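PDB 4QVR: DUF6844 domain-containing protein from Francisella tularensis subsp. tularensis, which is of unknown function, a hypothetical protein of the DUF6844 family that probably carries a signal sequence. Local coordinates for residues S132-S137 with T256-K261; T366-Q371 with L419-L424. One frame throughout, in Å; residues are numbered along the deposited sequence.

Contact 1 of 2, residues S132-S137 with T256-K261; sequences SNYVDS and TFVVEK
Y134, in the first turn of helix 134-159, sends its aromatic ring toward strand 251-261, outermost of the three-stranded antiparallel sheet, where V258 and E260, two residues apart, both turn their side chains to meet it. The ring gets there because its CG lies anti to the backbone N (chi1 165°), which carries the phenol away from the helix and toward the strand. V258 approaches from the opposite direction: its CG2 methyl sits near the ring plane at the hydroxyl end, 3.5 Å from Y134 OH, so the valine meets an edge and covers no face. E260 crosses the tyrosine at about a right angle. Its carboxylate carbon CD comes within 3.7 Å of Y134 CE1, lying obliquely off the ring, and the planes of carboxylate and ring are 32° apart.

No direct hydrogen bond spans the two segments. A water joins them instead, donating to Y134 OH at 2.9 Å and to E260 OE2 at 3.1 Å. The other carboxylate oxygen, E260 OE1, accepts a hydrogen bond from N131 ND2, just ahead of the helix, so each oxygen of the group has its own partner and the rotation of the carboxylate is restrained. M313, from a loop, also packs on Y134, while I267 of the neighbouring strand 264-273 touches V258.

The tyrosine hydroxyl thus has a valine methyl beside it and accepts from a water that links it to the exposed E260. Three elements join helix start to strand: that methyl, the carboxylate against the ring, and the water bridge.

Contact 2 of 2, residues T366-Q371 with L419-L424; sequences TLIAGQ and LDIVGL
I368, near the C-terminal end of helix 349-370, uses two separate branches to meet two residues of the 419-424 segment. Its gamma-methyl CG2 is held anti to the backbone N and touches L419 CD1 at 3.7 Å, the two side chains crossing obliquely. The longer branch has CG1 anti to the carbonyl carbon (chi1 -66°) and then runs on extended (chi2 167°), which projects CD1 away from the helix. There it meets I421 CD1 tip to tip at 3.5 Å, a little closer than methyl groups usually pack. I421 falls in the same chi1 well but bends at the second torsion (chi2 -64°), and its terminal methyl comes forward to the helix. L419 is poorly ordered, so its part in the contact is the less certain one. The touches across the segments are entirely between carbon atoms, and the contact lies at the surface.

W448 of strand 440-448 packs against both isoleucines, and R361, further back on helix 349-370, touches I421. The link between helix 402-415 and strand 424-433 is in this way laid against the end of helix 349-370, beside the four-stranded antiparallel sheet.

Overall arrangement
The two contacts follow one another along the chain, contact 1 closing at K261 before contact 2 opens at T366. Their centres lie 24 Å apart and their nearest atoms about 12 Å, so they do not touch, and they share no helix or strand. Contact 1 belongs to the three-stranded antiparallel sheet, joining helix 134-159 to its outermost strand 251-261. Contact 2 involves helix 349-370 and the approach to strand 424-433, outermost in the four-stranded sheet. In each case a helix meets chain at the margin of a sheet, once through a tyrosine ring with a water bridge beside it and once through methyl groups alone, in separate parts of a protein whose function remains unknown.

Contact 1 of 2, residues S132-S137 with T256-K261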
loop_
_atom_site.group_PDB
_atom_site.type_symbol
_atom_site.label_atom_id
_atom_site.label_comp_id
_atom_site.label_asym_id
_atom_site.label_seq_id
_atom_site.Cartn_x
_atom_site.Cartn_y
_atom_site.Cartn_z
ATOM N N SER A 132 2.408 25.110 -3.535
ATOM C CA SER A 132 2.872 24.686 -4.859
ATOM C C SER A 132 3.469 23.275 -4.857
ATOM O O SER A 132 3.620 22.681 -5.913
ATOM C CB SER A 132 3.886 25.681 -5.459
ATOM O OG SER A 132 5.092 25.745 -4.708
ATOM N N ASN A 133 3.809 22.731 -3.689
ATOM C CA ASN A 133 4.355 21.368 -3.639
ATOM C C ASN A 133 3.310 20.366 -3.142
ATOM O O ASN A 133 3.653 19.294 -2.669
ATOM C CB ASN A 133 5.618 21.305 -2.770
ATOM C CG ASN A 133 5.337 21.602 -1.321
ATOM O OD1 ASN A 133 4.261 22.076 -0.978
ATOM N ND2 ASN A 133 6.313 21.360 -0.471
ATOM N N TYR A 134 2.033 20.734 -3.265
ATOM C CA TYR A 134 0.937 19.903 -2.861
ATOM C C TYR A 134 1.005 18.493 -3.446
ATOM O O TYR A 134 0.848 17.520 -2.725
ATOM C CB TYR A 134 -0.414 20.541 -3.266
ATOM C CG TYR A 134 -1.567 19.551 -3.195
ATOM C CD1 TYR A 134 -2.119 19.173 -1.972
ATOM C CD2 TYR A 134 -2.080 18.956 -4.347
ATOM C CE1 TYR A 134 -3.163 18.247 -1.904
ATOM C CE2 TYR A 134 -3.112 18.008 -4.279
ATOM C CZ TYR A 134 -3.658 17.664 -3.052
ATOM O OH TYR A 134 -4.709 16.737 -2.976
ATOM N N VAL A 135 1.213 18.372 -4.749
ATOM C CA VAL A 135 1.251 17.040 -5.364
ATOM C C VAL A 135 2.343 16.143 -4.806
ATOM O O VAL A 135 2.086 14.974 -4.500
ATOM C CB VAL A 135 1.353 17.082 -6.882
ATOM C CG1 VAL A 135 0.114 17.752 -7.475
ATOM C CG2 VAL A 135 2.617 17.817 -7.322
ATOM N N ASP A 136 3.535 16.693 -4.623
ATOM C CA ASP A 136 4.660 15.946 -4.102
ATOM C C ASP A 136 4.427 15.567 -2.661
ATOM O O ASP A 136 4.773 14.465 -2.243
ATOM C CB ASP A 136 5.954 16.779 -4.195
ATOM C CG ASP A 136 6.463 16.925 -5.625
ATOM O OD1 ASP A 136 6.190 16.032 -6.461
ATOM O OD2 ASP A 136 7.170 17.913 -5.905
ATOM N N SER A 137 3.848 16.494 -1.901
ATOM C CA SER A 137 3.581 16.273 -0.515
ATOM C C SER A 137 2.475 15.234 -0.337
ATOM O O SER A 137 2.567 14.364 0.537
ATOM C CB SER A 137 3.215 17.588 0.178
ATOM O OG SER A 137 4.311 18.463 0.179
ATOM N N THR A 256 -8.721 5.398 -1.430
ATOM C CA THR A 256 -7.872 6.381 -0.782
ATOM C C THR A 256 -8.682 7.637 -0.645
ATOM O O THR A 256 -9.641 7.812 -1.385
ATOM C CB THR A 256 -6.611 6.694 -1.567
ATOM O OG1 THR A 256 -6.952 6.938 -2.938
ATOM C CG2 THR A 256 -5.658 5.524 -1.511
ATOM N N PHE A 257 -8.274 8.500 0.290
ATOM C CA PHE A 257 -8.930 9.773 0.581
ATOM C C PHE A 257 -7.885 10.845 0.887
ATOM O O PHE A 257 -6.836 10.540 1.460
ATOM C CB PHE A 257 -9.786 9.675 1.852
ATOM C CG PHE A 257 -10.906 8.688 1.765
ATOM C CD1 PHE A 257 -12.142 9.070 1.269
ATOM C CD2 PHE A 257 -10.740 7.400 2.221
ATOM C CE1 PHE A 257 -13.185 8.167 1.194
ATOM C CE2 PHE A 257 -11.775 6.498 2.150
ATOM C CZ PHE A 257 -12.994 6.881 1.630
ATOM N N VAL A 258 -8.174 12.088 0.527
ATOM C CA VAL A 258 -7.227 13.175 0.783
ATOM C C VAL A 258 -7.888 14.309 1.539
ATOM O O VAL A 258 -9.042 14.629 1.295
ATOM C CB VAL A 258 -6.601 13.735 -0.513
ATOM C CG1 VAL A 258 -7.649 14.311 -1.449
ATOM C CG2 VAL A 258 -5.563 14.797 -0.184
ATOM N N VAL A 259 -7.153 14.883 2.487
ATOM C CA VAL A 259 -7.623 16.021 3.241
ATOM C C VAL A 259 -6.483 17.046 3.401
ATOM O O VAL A 259 -5.339 16.681 3.648
ATOM C CB VAL A 259 -8.096 15.634 4.663
ATOM C CG1 VAL A 259 -8.598 16.865 5.421
ATOM C CG2 VAL A 259 -9.204 14.637 4.621
ATOM N N GLU A 260 -6.805 18.315 3.246
ATOM C CA GLU A 260 -5.843 19.384 3.504
ATOM C C GLU A 260 -6.279 20.157 4.744
ATOM O O GLU A 260 -7.416 20.668 4.818
ATOM C CB GLU A 260 -5.722 20.350 2.336
ATOM C CG GLU A 260 -5.241 19.730 1.042
ATOM C CD GLU A 260 -5.056 20.781 -0.034
ATOM O OE1 GLU A 260 -4.173 21.659 0.122
ATOM O OE2 GLU A 260 -5.791 20.709 -1.041
ATOM N N LYS A 261 -5.400 20.181 5.738
ATOM C CA LYS A 261 -5.624 20.948 6.952
ATOM C C LYS A 261 -4.347 21.359 7.629
ATOM O O LYS A 261 -3.369 20.641 7.606
ATOM C CB LYS A 261 -6.541 20.242 7.960
ATOM C CG LYS A 261 -7.986 20.701 7.839
ATOM C CD LYS A 261 -8.790 20.508 9.111
ATOM C CE LYS A 261 -10.160 21.160 8.947
ATOM N NZ LYS A 261 -11.053 21.045 10.141
HETATM O O HOH W 1 -7.133 18.138 -2.091
#

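Contact 2 of 2, residues T366-Q371 with L419-L424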
loop_
_atom_site.group_PDB
_atom_site.type_symbol
_atom_site.label_atom_id
_atom_site.label_comp_id
_atom_site.label_asym_id
_atom_site.label_seq_id
_atom_site.Cartn_x
_atom_site.Cartn_y
_atom_site.Cartn_z
ATOM N N THR A 366 6.780 0.178 -6.636
ATOM C CA THR A 366 6.566 -0.196 -5.259
ATOM C C THR A 366 5.701 -1.483 -5.108
ATOM O O THR A 366 5.902 -2.319 -4.205
ATOM C CB THR A 366 5.863 0.984 -4.561
ATOM O OG1 THR A 366 6.705 2.136 -4.674
ATOM C CG2 THR A 366 5.615 0.684 -3.120
ATOM N N LEU A 367 4.717 -1.610 -5.976
ATOM C CA LEU A 367 3.842 -2.771 -5.984
ATOM C C LEU A 367 4.641 -4.033 -6.277
ATOM O O LEU A 367 4.543 -5.033 -5.601
ATOM C CB LEU A 367 2.798 -2.611 -7.092
ATOM C CG LEU A 367 1.900 -3.820 -7.341
ATOM C CD1 LEU A 367 1.106 -4.100 -6.067
ATOM C CD2 LEU A 367 0.999 -3.551 -8.539
ATOM N N ILE A 368 5.429 -3.954 -7.316
ATOM C CA ILE A 368 6.226 -5.086 -7.761
ATOM C C ILE A 368 7.266 -5.477 -6.717
ATOM O O ILE A 368 7.438 -6.661 -6.433
ATOM C CB ILE A 368 6.819 -4.769 -9.134
ATOM C CG1 ILE A 368 5.665 -4.665 -10.137
ATOM C CG2 ILE A 368 7.803 -5.850 -9.572
ATOM C CD1 ILE A 368 6.048 -4.065 -11.462
ATOM N N ALA A 369 7.901 -4.483 -6.097
ATOM C CA ALA A 369 8.875 -4.739 -5.043
ATOM C C ALA A 369 8.228 -5.473 -3.882
ATOM O O ALA A 369 8.853 -6.345 -3.262
ATOM C CB ALA A 369 9.477 -3.438 -4.543
ATOM N N GLY A 370 6.972 -5.128 -3.589
ATOM C CA GLY A 370 6.239 -5.748 -2.464
ATOM C C GLY A 370 5.930 -7.226 -2.641
ATOM O O GLY A 370 5.619 -7.921 -1.687
ATOM N N GLN A 371 6.010 -7.691 -3.877
ATOM C CA GLN A 371 5.758 -9.078 -4.230
ATOM C C GLN A 371 7.098 -9.754 -4.269
ATOM O O GLN A 371 7.545 -10.204 -5.311
ATOM C CB GLN A 371 5.062 -9.117 -5.594
ATOM C CG GLN A 371 3.786 -8.272 -5.587
ATOM C CD GLN A 371 3.046 -8.277 -6.907
ATOM O OE1 GLN A 371 3.542 -8.763 -7.910
ATOM N NE2 GLN A 371 1.842 -7.722 -6.904
ATOM N N LEU A 419 13.448 -2.043 -12.531
ATOM C CA LEU A 419 13.121 -3.066 -13.519
ATOM C C LEU A 419 12.146 -2.455 -14.525
ATOM O O LEU A 419 10.936 -2.641 -14.411
ATOM C CB LEU A 419 12.530 -4.315 -12.841
ATOM C CG LEU A 419 11.267 -4.229 -11.956
ATOM C CD1 LEU A 419 10.943 -5.622 -11.438
ATOM C CD2 LEU A 419 11.391 -3.259 -10.787
ATOM N N ASP A 420 12.678 -1.715 -15.501
ATOM C CA ASP A 420 11.831 -1.015 -16.484
ATOM C C ASP A 420 10.501 -1.737 -16.736
ATOM O O ASP A 420 10.474 -2.892 -17.170
ATOM C CB ASP A 420 12.589 -0.648 -17.788
ATOM C CG ASP A 420 13.410 -1.796 -18.363
ATOM O OD1 ASP A 420 13.313 -2.937 -17.864
ATOM O OD2 ASP A 420 14.170 -1.539 -19.323
ATOM N N ILE A 421 9.407 -1.038 -16.428
ATOM C CA ILE A 421 8.058 -1.569 -16.586
ATOM C C ILE A 421 7.695 -1.462 -18.056
ATOM O O ILE A 421 7.804 -0.388 -18.640
ATOM C CB ILE A 421 6.996 -0.758 -15.788
ATOM C CG1 ILE A 421 7.421 -0.466 -14.334
ATOM C CG2 ILE A 421 5.654 -1.478 -15.819
ATOM C CD1 ILE A 421 7.595 -1.684 -13.455
ATOM N N VAL A 422 7.247 -2.566 -18.647
ATOM C CA VAL A 422 6.885 -2.582 -20.065
ATOM C C VAL A 422 5.379 -2.525 -20.269
ATOM O O VAL A 422 4.606 -3.020 -19.450
ATOM C CB VAL A 422 7.425 -3.853 -20.773
ATOM C CG1 VAL A 422 6.998 -3.892 -22.239
ATOM C CG2 VAL A 422 8.942 -3.919 -20.662
ATOM N N GLY A 423 4.973 -1.908 -21.371
ATOM C CA GLY A 423 3.578 -1.838 -21.738
ATOM C C GLY A 423 2.729 -1.088 -20.750
ATOM O O GLY A 423 1.963 -1.677 -20.000
ATOM N N LEU A 424 2.885 0.220 -20.745
ATOM C CA LEU A 424 2.102 1.072 -19.882
ATOM C C LEU A 424 1.255 1.962 -20.739
ATOM O O LEU A 424 1.787 2.832 -21.422
ATOM C CB LEU A 424 3.002 1.945 -19.026
ATOM C CG LEU A 424 3.792 1.249 -17.944
ATOM C CD1 LEU A 424 4.610 2.297 -17.207
ATOM C CD2 LEU A 424 2.845 0.522 -16.997
#